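Long-range contacts in 450aa long hypothetical fmu protein (Pyrococcus horikoshii, PDB 2YXL), which binds the S-adenosylmethionine analogue sinefungin and probably methylates carbon 5 of cytosine in RNA: residues 413-417 and 425-429; 185-191 and 220-226; 153-157 and 177-181. One frame throughout, in Å; residues are numbered along the deposited sequence.

Contact 1: 413-417 and 425-429; sequences LVPLK and LEGTM
L413 and L416 pack on a type II beta turn, L425 to T428, in a surface contact between loops that join short strands of the large mixed sheet of the class I methyltransferase fold. G427 takes the third position of the turn, where its positive phi (110°) suits glycine, and the turn is closed by T428 N bonding to L425 O at 3.1 Å. The link between the two backbones is slight: L416 N reaches G427 O at 3.1 Å, but the bond is bent and weak. Apolar branches do most of the work. With CG trans to its own backbone N (chi1 -160°), L413 sends CD2 against the turn, where it meets L425 CD2 at 3.9 Å and, running obliquely past T428, its methyl CG2 at 3.8 Å. The second branch, CD1, also nears T428 CG2 (4.1 Å), so a forked leucine end suits this place. Farther along, L416 CB lies 4.1 Å from M429 CB, and the flexible methionine chain bends so that SD comes alongside K417 O. Strand 441-447 touches L413, L416, T428 and M429, while L425 leans on helix 398-407.

Contact 2: 185-191 and 220-226; sequences EWISIRV and TILKIKG
W186 and K225 are each placed by their first torsion: the indole's CG is anti to the carbonyl carbon (chi1 -64°) and K225 CG is trans to the backbone N (chi1 -161°), which carries the lysine chain obliquely over the ring. They belong to strands 186-191 and 221-225, the two central, antiparallel strands of the four-stranded sheet in the ferredoxin-like domain. K225 CB lies over the six-membered ring, 3.9 Å from its centroid, a CH-pi contact. The lysine is long enough to pass the indole and, bending at its last torsion, to put NZ 2.8 Å from E185 OE2 in a salt bridge, approaching from above the carboxylate plane (55° out of it). Shortening K225 to an alanine would keep CB over the ring but is likely to leave the E185 carboxylate without its ammonium mate and the CE2-CZ2 side of the indole without the CG and CD methylenes. Between the strands the backbones bond in antiparallel pairs, as in I224 N to I187 O at 2.8 Å and I189 N to L222 O at 2.9 Å. I187, I189, L222 and I224 share one face, where branched aliphatic chains suit burial; helix 198-207 packs on L222 and I224. The other face carries W186, S188 and R190 with their pairs K225, K223 and I221; S188 OG bonds to Q244 O, and R190 extends to a salt bridge with E279, its side chain about 8 Å from the bound sinefungin at nearest atoms. At the far end V191 N bonds to T220 O at 2.9 Å, and V191 CG2 touches L222 CD1 at 3.7 Å.

Contact 3: 153-157 and 177-181; sequences WKYLA and FRSVN
N181 ND2 gives two hydrogen bonds: one to Y155 O at 3.0 Å, almost straight (177°), and one at 2.9 Å to a water, which in turn donates to K154 O. In effect an asparagine of helix 173-181 serves much as a side-chain cap for the carbonyl end of helix 147-155. That helix ends at Y155, and L156, with positive phi, turns the chain out of it, so carbonyls of the last turn look for donors beyond their own helix. Asparagine suits the task because its amide gives N-H groups here while OD1 accepts from R353. Its CG is anti to the carbonyl carbon (chi1 -72°), which carries the amide across to Y155 O; that oxygen lies in the amide plane, although the donor sits well above the plane of the carbonyl. Beside this polar link the contact turns apolar. The rings of Y155 and F177 are nearly parallel (7°) but slid so far apart that they barely overlap: Y155 CB makes a CH-pi contact over the F177 face, 4.2 Å from the centroid, and F177 CD1 lies over the Y155 face, 3.9 Å from Y155 CG. I162 and V165 of helix 159-169 flank these aromatics. Small A157 suits its place beside the phenyl group, where its CB meets F177 CE2 at 3.6 Å.

The three contacts join different elements and do not touch, though contacts 2 and 3 adjoin in sequence, helix 173-181 leading into strand 186-191. Contact 2 lies nearest the centre of the chain and joins two strands through regular backbone bonds, with an aliphatic face and a mixed face of indole, aliphatic and charged groups, whose R190 lies near the bound sinefungin. Contact 3, partly buried and away from the annotated sites, joins two helices by one side-chain amide, a water and a few aromatic touches. Contact 1 is at the surface, in the methyltransferase domain, and holds two loops by leucine and methionine packing with just one weak backbone bond.

Contact 1: 413-417 and 425-429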
ATOM      1  N   LEU A 413       9.807   5.234 -26.825  1.00 37.34           N
ATOM      2  CA  LEU A 413      10.269   4.858 -25.497  1.00 37.21           C
ATOM      3  C   LEU A 413      11.678   5.389 -25.225  1.00 37.25           C
ATOM      4  O   LEU A 413      12.619   5.095 -25.971  1.00 37.25           O
ATOM      5  CB  LEU A 413      10.214   3.334 -25.347  1.00 37.21           C
ATOM      6  CG  LEU A 413      10.185   2.686 -23.962  1.00 37.18           C
ATOM      7  CD1 LEU A 413       8.994   3.158 -23.139  1.00 36.99           C
ATOM      8  CD2 LEU A 413      10.156   1.178 -24.116  1.00 37.13           C
ATOM      9  N   VAL A 414      11.804   6.193 -24.168  1.00 37.16           N
ATOM     10  CA  VAL A 414      13.102   6.712 -23.730  1.00 36.96           C
ATOM     11  C   VAL A 414      13.708   5.688 -22.770  1.00 36.96           C
ATOM     12  O   VAL A 414      13.145   5.437 -21.704  1.00 36.84           O
ATOM     13  CB  VAL A 414      12.981   8.093 -23.026  1.00 36.90           C
ATOM     14  CG1 VAL A 414      14.359   8.659 -22.700  1.00 36.61           C
ATOM     15  CG2 VAL A 414      12.192   9.075 -23.878  1.00 36.66           C
ATOM     16  N   PRO A 415      14.857   5.091 -23.152  1.00 37.00           N
ATOM     17  CA  PRO A 415      15.468   3.994 -22.395  1.00 37.02           C
ATOM     18  C   PRO A 415      15.763   4.369 -20.944  1.00 37.11           C
ATOM     19  O   PRO A 415      16.246   5.470 -20.674  1.00 37.16           O
ATOM     20  CB  PRO A 415      16.773   3.724 -23.154  1.00 37.03           C
ATOM     21  CG  PRO A 415      16.530   4.242 -24.523  1.00 36.91           C
ATOM     22  CD  PRO A 415      15.655   5.440 -24.341  1.00 36.89           C
ATOM     23  N   LEU A 416      15.455   3.450 -20.032  1.00 37.17           N
ATOM     24  CA  LEU A 416      15.667   3.641 -18.600  1.00 37.31           C
ATOM     25  C   LEU A 416      16.587   2.562 -18.039  1.00 37.35           C
ATOM     26  O   LEU A 416      16.429   1.382 -18.358  1.00 37.45           O
ATOM     27  CB  LEU A 416      14.323   3.608 -17.860  1.00 37.33           C
ATOM     28  CG  LEU A 416      13.609   4.902 -17.441  1.00 37.31           C
ATOM     29  CD1 LEU A 416      13.786   6.047 -18.429  1.00 37.41           C
ATOM     30  CD2 LEU A 416      12.135   4.627 -17.207  1.00 37.36           C
ATOM     31  N   LYS A 417      17.547   2.968 -17.206  1.00 37.40           N
ATOM     32  CA  LYS A 417      18.435   2.010 -16.538  1.00 37.40           C
ATOM     33  C   LYS A 417      18.476   2.189 -15.016  1.00 37.05           C
ATOM     34  O   LYS A 417      18.294   1.224 -14.275  1.00 37.33           O
ATOM     35  CB  LYS A 417      19.847   2.048 -17.137  1.00 37.55           C
ATOM     36  CG  LYS A 417      20.496   0.664 -17.311  1.00 38.44           C
ATOM     37  CD  LYS A 417      21.352   0.218 -16.110  1.00 39.43           C
ATOM     38  CE  LYS A 417      20.586  -0.642 -15.096  1.00 40.08           C
ATOM     39  NZ  LYS A 417      20.057  -1.930 -15.644  1.00 40.59           N
ATOM     40  N   LEU A 425       9.793  -5.290 -21.641  1.00 35.45           N
ATOM     41  CA  LEU A 425       9.992  -4.516 -22.858  1.00 35.59           C
ATOM     42  C   LEU A 425      11.228  -3.644 -22.650  1.00 35.70           C
ATOM     43  O   LEU A 425      11.308  -2.916 -21.657  1.00 35.95           O
ATOM     44  CB  LEU A 425       8.763  -3.652 -23.148  1.00 35.53           C
ATOM     45  CG  LEU A 425       8.778  -2.740 -24.377  1.00 35.76           C
ATOM     46  CD1 LEU A 425       8.695  -3.542 -25.672  1.00 35.56           C
ATOM     47  CD2 LEU A 425       7.635  -1.744 -24.289  1.00 35.75           C
ATOM     48  N   GLU A 426      12.190  -3.723 -23.567  1.00 35.64           N
ATOM     49  CA  GLU A 426      13.449  -2.993 -23.412  1.00 35.70           C
ATOM     50  C   GLU A 426      13.255  -1.478 -23.434  1.00 35.53           C
ATOM     51  O   GLU A 426      12.630  -0.933 -24.346  1.00 35.57           O
ATOM     52  CB  GLU A 426      14.483  -3.426 -24.458  1.00 35.82           C
ATOM     53  CG  GLU A 426      15.225  -4.711 -24.095  1.00 36.37           C
ATOM     54  CD  GLU A 426      16.640  -4.773 -24.660  1.00 37.23           C
ATOM     55  OE1 GLU A 426      17.348  -5.761 -24.367  1.00 37.66           O
ATOM     56  OE2 GLU A 426      17.051  -3.843 -25.390  1.00 37.41           O
ATOM     57  N   GLY A 427      13.806  -0.813 -22.422  1.00 35.29           N
ATOM     58  CA  GLY A 427      13.636   0.627 -22.243  1.00 34.86           C
ATOM     59  C   GLY A 427      12.763   0.938 -21.038  1.00 34.62           C
ATOM     60  O   GLY A 427      12.760   2.067 -20.538  1.00 34.49           O
ATOM     61  N   THR A 428      12.015  -0.069 -20.587  1.00 34.24           N
ATOM     62  CA  THR A 428      11.177   0.050 -19.397  1.00 33.98           C
ATOM     63  C   THR A 428      11.913  -0.491 -18.176  1.00 33.78           C
ATOM     64  O   THR A 428      12.835  -1.301 -18.300  1.00 33.78           O
ATOM     65  CB  THR A 428       9.814  -0.682 -19.551  1.00 34.08           C
ATOM     66  OG1 THR A 428      10.020  -2.097 -19.664  1.00 33.80           O
ATOM     67  CG2 THR A 428       9.049  -0.166 -20.767  1.00 33.85           C
ATOM     68  N   MET A 429      11.488  -0.047 -16.998  1.00 33.45           N
ATOM     69  CA  MET A 429      12.172  -0.382 -15.760  1.00 33.04           C
ATOM     70  C   MET A 429      11.211  -0.980 -14.743  1.00 32.98           C
ATOM     71  O   MET A 429      10.062  -0.553 -14.640  1.00 32.87           O
ATOM     72  CB  MET A 429      12.850   0.866 -15.192  1.00 33.04           C
ATOM     73  CG  MET A 429      13.765   0.620 -14.003  1.00 32.53           C
ATOM     74  SD  MET A 429      14.821   2.036 -13.653  1.00 32.68           S
ATOM     75  CE  MET A 429      13.625   3.272 -13.143  1.00 32.28           C
TER

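Contact 2: 185-191 and 220-226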
ATOM      1  N   GLU A 185       9.718  -4.289  10.432  1.00 44.60           N
ATOM      2  CA  GLU A 185       8.915  -3.189  10.987  1.00 44.62           C
ATOM      3  C   GLU A 185       9.323  -1.820  10.403  1.00 44.52           C
ATOM      4  O   GLU A 185       9.317  -0.814  11.121  1.00 44.67           O
ATOM      5  CB  GLU A 185       9.057  -3.139  12.519  1.00 44.56           C
ATOM      6  CG  GLU A 185       8.941  -4.475  13.249  1.00 44.84           C
ATOM      7  CD  GLU A 185       9.422  -4.405  14.697  1.00 44.98           C
ATOM      8  OE1 GLU A 185       8.699  -3.837  15.548  1.00 45.49           O
ATOM      9  OE2 GLU A 185      10.518  -4.933  14.988  1.00 45.27           O
ATOM     10  N   TRP A 186       9.661  -1.774   9.114  1.00 44.15           N
ATOM     11  CA  TRP A 186      10.224  -0.557   8.508  1.00 43.79           C
ATOM     12  C   TRP A 186       9.221   0.293   7.721  1.00 43.48           C
ATOM     13  O   TRP A 186       8.366  -0.229   7.005  1.00 43.49           O
ATOM     14  CB  TRP A 186      11.443  -0.894   7.635  1.00 43.88           C
ATOM     15  CG  TRP A 186      12.586  -1.471   8.420  1.00 44.09           C
ATOM     16  CD1 TRP A 186      12.781  -2.786   8.734  1.00 44.18           C
ATOM     17  CD2 TRP A 186      13.683  -0.753   9.006  1.00 44.04           C
ATOM     18  NE1 TRP A 186      13.931  -2.934   9.473  1.00 44.45           N
ATOM     19  CE2 TRP A 186      14.506  -1.702   9.655  1.00 44.22           C
ATOM     20  CE3 TRP A 186      14.051   0.600   9.044  1.00 43.73           C
ATOM     21  CZ2 TRP A 186      15.677  -1.344  10.334  1.00 43.94           C
ATOM     22  CZ3 TRP A 186      15.213   0.956   9.720  1.00 43.95           C
ATOM     23  CH2 TRP A 186      16.013  -0.015  10.355  1.00 44.09           C
ATOM     24  N   ILE A 187       9.346   1.610   7.871  1.00 42.90           N
ATOM     25  CA  ILE A 187       8.479   2.573   7.203  1.00 42.22           C
ATOM     26  C   ILE A 187       9.347   3.489   6.347  1.00 41.92           C
ATOM     27  O   ILE A 187      10.377   3.991   6.806  1.00 41.89           O
ATOM     28  CB  ILE A 187       7.663   3.416   8.215  1.00 42.22           C
ATOM     29  CG1 ILE A 187       6.802   2.512   9.106  1.00 42.24           C
ATOM     30  CG2 ILE A 187       6.785   4.444   7.492  1.00 41.99           C
ATOM     31  CD1 ILE A 187       6.526   3.078  10.497  1.00 41.91           C
ATOM     32  N   SER A 188       8.921   3.699   5.104  1.00 41.36           N
ATOM     33  CA  SER A 188       9.651   4.527   4.162  1.00 40.93           C
ATOM     34  C   SER A 188       9.045   5.928   4.081  1.00 40.71           C
ATOM     35  O   SER A 188       7.838   6.080   3.895  1.00 40.74           O
ATOM     36  CB  SER A 188       9.666   3.858   2.791  1.00 40.79           C
ATOM     37  OG  SER A 188      10.477   4.580   1.883  1.00 41.31           O
ATOM     38  N   ILE A 189       9.890   6.947   4.233  1.00 40.55           N
ATOM     39  CA  ILE A 189       9.457   8.350   4.186  1.00 40.48           C
ATOM     40  C   ILE A 189      10.345   9.190   3.267  1.00 40.58           C
ATOM     41  O   ILE A 189      11.514   8.865   3.056  1.00 40.57           O
ATOM     42  CB  ILE A 189       9.407   9.014   5.600  1.00 40.53           C
ATOM     43  CG1 ILE A 189      10.783   8.975   6.286  1.00 40.50           C
ATOM     44  CG2 ILE A 189       8.331   8.367   6.475  1.00 40.19           C
ATOM     45  CD1 ILE A 189      10.926   9.934   7.457  1.00 40.40           C
ATOM     46  N   ARG A 190       9.781  10.264   2.715  1.00 40.64           N
ATOM     47  CA  ARG A 190      10.554  11.216   1.922  1.00 40.59           C
ATOM     48  C   ARG A 190      10.691  12.534   2.673  1.00 40.85           C
ATOM     49  O   ARG A 190       9.737  13.003   3.298  1.00 40.87           O
ATOM     50  CB  ARG A 190       9.913  11.453   0.552  1.00 40.52           C
ATOM     51  CG  ARG A 190      10.886  12.011  -0.482  1.00 40.28           C
ATOM     52  CD  ARG A 190      10.203  12.429  -1.782  1.00 40.30           C
ATOM     53  NE  ARG A 190       9.497  13.702  -1.649  1.00 39.45           N
ATOM     54  CZ  ARG A 190       8.173  13.843  -1.659  1.00 39.27           C
ATOM     55  NH1 ARG A 190       7.374  12.790  -1.816  1.00 39.15           N
ATOM     56  NH2 ARG A 190       7.645  15.049  -1.524  1.00 38.99           N
ATOM     57  N   VAL A 191      11.886  13.117   2.612  1.00 41.05           N
ATOM     58  CA  VAL A 191      12.160  14.412   3.224  1.00 41.27           C
ATOM     59  C   VAL A 191      11.823  15.532   2.238  1.00 41.57           C
ATOM     60  O   VAL A 191      12.303  15.540   1.101  1.00 41.59           O
ATOM     61  CB  VAL A 191      13.637  14.516   3.701  1.00 41.26           C
ATOM     62  CG1 VAL A 191      13.998  15.945   4.099  1.00 41.02           C
ATOM     63  CG2 VAL A 191      13.887  13.569   4.864  1.00 41.10           C
ATOM     64  N   THR A 220      16.977  11.282  -0.373  1.00 40.32           N
ATOM     65  CA  THR A 220      15.903  11.976   0.342  1.00 40.26           C
ATOM     66  C   THR A 220      14.904  10.990   0.954  1.00 40.23           C
ATOM     67  O   THR A 220      14.002  11.391   1.696  1.00 40.22           O
ATOM     68  CB  THR A 220      15.166  13.002  -0.546  1.00 40.23           C
ATOM     69  OG1 THR A 220      14.842  12.409  -1.807  1.00 40.56           O
ATOM     70  CG2 THR A 220      16.027  14.229  -0.771  1.00 39.88           C
ATOM     71  N   ILE A 221      15.080   9.707   0.640  1.00 40.17           N
ATOM     72  CA  ILE A 221      14.262   8.638   1.209  1.00 40.21           C
ATOM     73  C   ILE A 221      14.934   8.039   2.448  1.00 40.49           C
ATOM     74  O   ILE A 221      16.125   7.707   2.430  1.00 40.53           O
ATOM     75  CB  ILE A 221      13.945   7.532   0.156  1.00 40.19           C
ATOM     76  CG1 ILE A 221      12.956   8.049  -0.903  1.00 40.04           C
ATOM     77  CG2 ILE A 221      13.424   6.246   0.818  1.00 39.63           C
ATOM     78  CD1 ILE A 221      11.512   8.224  -0.415  1.00 39.39           C
ATOM     79  N   LEU A 222      14.161   7.916   3.522  1.00 40.63           N
ATOM     80  CA  LEU A 222      14.644   7.313   4.755  1.00 40.93           C
ATOM     81  C   LEU A 222      13.769   6.144   5.150  1.00 41.37           C
ATOM     82  O   LEU A 222      12.541   6.223   5.080  1.00 41.47           O
ATOM     83  CB  LEU A 222      14.664   8.336   5.897  1.00 40.74           C
ATOM     84  CG  LEU A 222      15.350   9.691   5.696  1.00 40.35           C
ATOM     85  CD1 LEU A 222      15.011  10.606   6.859  1.00 40.06           C
ATOM     86  CD2 LEU A 222      16.859   9.547   5.533  1.00 39.48           C
ATOM     87  N   LYS A 223      14.405   5.056   5.565  1.00 41.91           N
ATOM     88  CA  LYS A 223      13.682   3.955   6.182  1.00 42.55           C
ATOM     89  C   LYS A 223      13.806   4.088   7.694  1.00 42.46           C
ATOM     90  O   LYS A 223      14.911   4.188   8.229  1.00 42.58           O
ATOM     91  CB  LYS A 223      14.186   2.604   5.671  1.00 42.59           C
ATOM     92  CG  LYS A 223      13.888   2.377   4.187  1.00 43.40           C
ATOM     93  CD  LYS A 223      14.503   1.084   3.650  1.00 43.67           C
ATOM     94  CE  LYS A 223      14.026   0.787   2.213  1.00 44.98           C
ATOM     95  NZ  LYS A 223      14.610   1.712   1.175  1.00 46.83           N
ATOM     96  N   ILE A 224      12.663   4.142   8.370  1.00 42.54           N
ATOM     97  CA  ILE A 224      12.626   4.247   9.825  1.00 42.56           C
ATOM     98  C   ILE A 224      11.955   3.020  10.432  1.00 42.73           C
ATOM     99  O   ILE A 224      10.974   2.509   9.891  1.00 42.80           O
ATOM    100  CB  ILE A 224      11.961   5.568  10.319  1.00 42.50           C
ATOM    101  CG1 ILE A 224      10.477   5.636   9.933  1.00 42.67           C
ATOM    102  CG2 ILE A 224      12.726   6.784   9.792  1.00 42.32           C
ATOM    103  CD1 ILE A 224       9.683   6.712  10.667  1.00 42.52           C
ATOM    104  N   LYS A 225      12.503   2.540  11.544  1.00 42.96           N
ATOM    105  CA  LYS A 225      11.985   1.351  12.206  1.00 43.21           C
ATOM    106  C   LYS A 225      10.820   1.733  13.115  1.00 43.36           C
ATOM    107  O   LYS A 225      10.995   2.479  14.083  1.00 43.48           O
ATOM    108  CB  LYS A 225      13.094   0.649  13.003  1.00 43.20           C
ATOM    109  CG  LYS A 225      12.801  -0.810  13.350  1.00 43.27           C
ATOM    110  CD  LYS A 225      14.017  -1.478  13.976  1.00 43.37           C
ATOM    111  CE  LYS A 225      13.976  -2.996  13.847  1.00 43.66           C
ATOM    112  NZ  LYS A 225      13.016  -3.634  14.791  1.00 44.03           N
ATOM    113  N   GLY A 226       9.635   1.220  12.790  1.00 43.39           N
ATOM    114  CA  GLY A 226       8.427   1.472  13.573  1.00 43.47           C
ATOM    115  C   GLY A 226       8.505   0.915  14.987  1.00 43.55           C
ATOM    116  O   GLY A 226       9.457   0.207  15.320  1.00 43.60           O
TER

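Contact 3: 153-157 and 177-181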
ATOM      1  N   TRP A 153      -0.064 -22.639   1.679  1.00 48.25           N
ATOM      2  CA  TRP A 153       0.465 -22.428   3.029  1.00 47.94           C
ATOM      3  C   TRP A 153       1.952 -22.058   3.075  1.00 47.49           C
ATOM      4  O   TRP A 153       2.395 -21.406   4.020  1.00 47.53           O
ATOM      5  CB  TRP A 153       0.186 -23.639   3.921  1.00 48.18           C
ATOM      6  CG  TRP A 153      -1.168 -23.601   4.574  1.00 48.62           C
ATOM      7  CD1 TRP A 153      -2.264 -24.344   4.239  1.00 48.93           C
ATOM      8  CD2 TRP A 153      -1.569 -22.771   5.675  1.00 49.02           C
ATOM      9  NE1 TRP A 153      -3.322 -24.031   5.060  1.00 48.95           N
ATOM     10  CE2 TRP A 153      -2.924 -23.070   5.951  1.00 48.88           C
ATOM     11  CE3 TRP A 153      -0.916 -21.805   6.453  1.00 49.01           C
ATOM     12  CZ2 TRP A 153      -3.638 -22.440   6.975  1.00 48.87           C
ATOM     13  CZ3 TRP A 153      -1.627 -21.178   7.470  1.00 48.89           C
ATOM     14  CH2 TRP A 153      -2.975 -21.500   7.722  1.00 48.95           C
ATOM     15  N   LYS A 154       2.718 -22.468   2.067  1.00 46.85           N
ATOM     16  CA  LYS A 154       4.139 -22.123   2.013  1.00 46.35           C
ATOM     17  C   LYS A 154       4.379 -20.677   1.582  1.00 45.86           C
ATOM     18  O   LYS A 154       5.245 -19.998   2.137  1.00 45.92           O
ATOM     19  CB  LYS A 154       4.926 -23.089   1.120  1.00 46.41           C
ATOM     20  CG  LYS A 154       5.474 -24.299   1.863  1.00 46.83           C
ATOM     21  CD  LYS A 154       6.710 -24.871   1.171  1.00 47.21           C
ATOM     22  CE  LYS A 154       7.350 -25.973   2.007  1.00 47.18           C
ATOM     23  NZ  LYS A 154       8.605 -26.494   1.393  1.00 47.05           N
ATOM     24  N   TYR A 155       3.618 -20.211   0.595  1.00 45.05           N
ATOM     25  CA  TYR A 155       3.777 -18.849   0.092  1.00 44.25           C
ATOM     26  C   TYR A 155       2.847 -17.849   0.773  1.00 43.57           C
ATOM     27  O   TYR A 155       3.020 -16.639   0.618  1.00 43.47           O
ATOM     28  CB  TYR A 155       3.573 -18.793  -1.426  1.00 44.48           C
ATOM     29  CG  TYR A 155       4.612 -19.530  -2.249  1.00 44.76           C
ATOM     30  CD1 TYR A 155       4.328 -19.925  -3.553  1.00 45.17           C
ATOM     31  CD2 TYR A 155       5.874 -19.834  -1.731  1.00 44.84           C
ATOM     32  CE1 TYR A 155       5.269 -20.600  -4.326  1.00 45.18           C
ATOM     33  CE2 TYR A 155       6.820 -20.513  -2.495  1.00 44.82           C
ATOM     34  CZ  TYR A 155       6.510 -20.891  -3.791  1.00 44.81           C
ATOM     35  OH  TYR A 155       7.433 -21.562  -4.559  1.00 44.87           O
ATOM     36  N   LEU A 156       1.874 -18.361   1.527  1.00 42.73           N
ATOM     37  CA  LEU A 156       0.819 -17.545   2.144  1.00 41.93           C
ATOM     38  C   LEU A 156       0.102 -16.702   1.083  1.00 41.46           C
ATOM     39  O   LEU A 156      -0.022 -15.485   1.215  1.00 41.41           O
ATOM     40  CB  LEU A 156       1.369 -16.677   3.291  1.00 41.84           C
ATOM     41  CG  LEU A 156       2.215 -17.344   4.390  1.00 41.75           C
ATOM     42  CD1 LEU A 156       2.752 -16.309   5.372  1.00 41.05           C
ATOM     43  CD2 LEU A 156       1.449 -18.435   5.130  1.00 40.88           C
ATOM     44  N   ALA A 157      -0.356 -17.371   0.029  1.00 40.90           N
ATOM     45  CA  ALA A 157      -0.951 -16.706  -1.132  1.00 40.46           C
ATOM     46  C   ALA A 157      -1.942 -17.627  -1.848  1.00 40.09           C
ATOM     47  O   ALA A 157      -1.790 -18.849  -1.796  1.00 39.99           O
ATOM     48  CB  ALA A 157       0.146 -16.255  -2.097  1.00 40.36           C
ATOM     49  N   PHE A 177       7.956 -14.181  -2.792  1.00 34.61           N
ATOM     50  CA  PHE A 177       7.026 -14.394  -1.690  1.00 34.72           C
ATOM     51  C   PHE A 177       7.709 -14.322  -0.329  1.00 34.84           C
ATOM     52  O   PHE A 177       7.112 -13.852   0.630  1.00 34.94           O
ATOM     53  CB  PHE A 177       6.214 -15.681  -1.870  1.00 34.62           C
ATOM     54  CG  PHE A 177       5.114 -15.555  -2.886  1.00 34.51           C
ATOM     55  CD1 PHE A 177       5.223 -16.164  -4.132  1.00 34.64           C
ATOM     56  CD2 PHE A 177       3.978 -14.799  -2.609  1.00 34.15           C
ATOM     57  CE1 PHE A 177       4.210 -16.038  -5.081  1.00 34.51           C
ATOM     58  CE2 PHE A 177       2.967 -14.662  -3.554  1.00 34.26           C
ATOM     59  CZ  PHE A 177       3.081 -15.287  -4.791  1.00 34.31           C
ATOM     60  N   ARG A 178       8.965 -14.755  -0.259  1.00 35.09           N
ATOM     61  CA  ARG A 178       9.771 -14.554   0.945  1.00 35.38           C
ATOM     62  C   ARG A 178       9.895 -13.071   1.306  1.00 35.30           C
ATOM     63  O   ARG A 178       9.644 -12.691   2.449  1.00 35.18           O
ATOM     64  CB  ARG A 178      11.149 -15.209   0.817  1.00 35.49           C
ATOM     65  CG  ARG A 178      11.174 -16.656   1.289  1.00 36.51           C
ATOM     66  CD  ARG A 178      12.586 -17.125   1.598  1.00 37.96           C
ATOM     67  NE  ARG A 178      13.330 -17.466   0.386  1.00 39.60           N
ATOM     68  CZ  ARG A 178      13.519 -18.707  -0.061  1.00 40.48           C
ATOM     69  NH1 ARG A 178      13.023 -19.747   0.604  1.00 40.72           N
ATOM     70  NH2 ARG A 178      14.211 -18.910  -1.178  1.00 40.44           N
ATOM     71  N   SER A 179      10.250 -12.242   0.324  1.00 35.38           N
ATOM     72  CA  SER A 179      10.391 -10.800   0.545  1.00 35.69           C
ATOM     73  C   SER A 179       9.090 -10.077   0.919  1.00 35.94           C
ATOM     74  O   SER A 179       9.128  -9.094   1.657  1.00 35.92           O
ATOM     75  CB  SER A 179      11.043 -10.119  -0.656  1.00 35.68           C
ATOM     76  OG  SER A 179      10.195 -10.154  -1.791  1.00 36.22           O
ATOM     77  N   VAL A 180       7.950 -10.549   0.414  1.00 36.30           N
ATOM     78  CA  VAL A 180       6.655  -9.961   0.793  1.00 36.73           C
ATOM     79  C   VAL A 180       6.055 -10.612   2.047  1.00 37.19           C
ATOM     80  O   VAL A 180       5.007 -10.186   2.535  1.00 36.99           O
ATOM     81  CB  VAL A 180       5.617  -9.921  -0.382  1.00 36.70           C
ATOM     82  CG1 VAL A 180       6.135  -9.075  -1.542  1.00 36.25           C
ATOM     83  CG2 VAL A 180       5.232 -11.323  -0.848  1.00 36.76           C
ATOM     84  N   ASN A 181       6.740 -11.629   2.571  1.00 38.01           N
ATOM     85  CA  ASN A 181       6.320 -12.300   3.804  1.00 38.77           C
ATOM     86  C   ASN A 181       7.119 -11.930   5.054  1.00 39.33           C
ATOM     87  O   ASN A 181       6.711 -12.272   6.163  1.00 39.47           O
ATOM     88  CB  ASN A 181       6.309 -13.823   3.625  1.00 38.60           C
ATOM     89  CG  ASN A 181       5.159 -14.303   2.754  1.00 38.78           C
ATOM     90  OD1 ASN A 181       4.205 -13.569   2.495  1.00 38.72           O
ATOM     91  ND2 ASN A 181       5.251 -15.543   2.288  1.00 38.72           N
TER
HETATM   92  O   HOH W   1       7.182 -17.663   1.828  1.00 65.03           O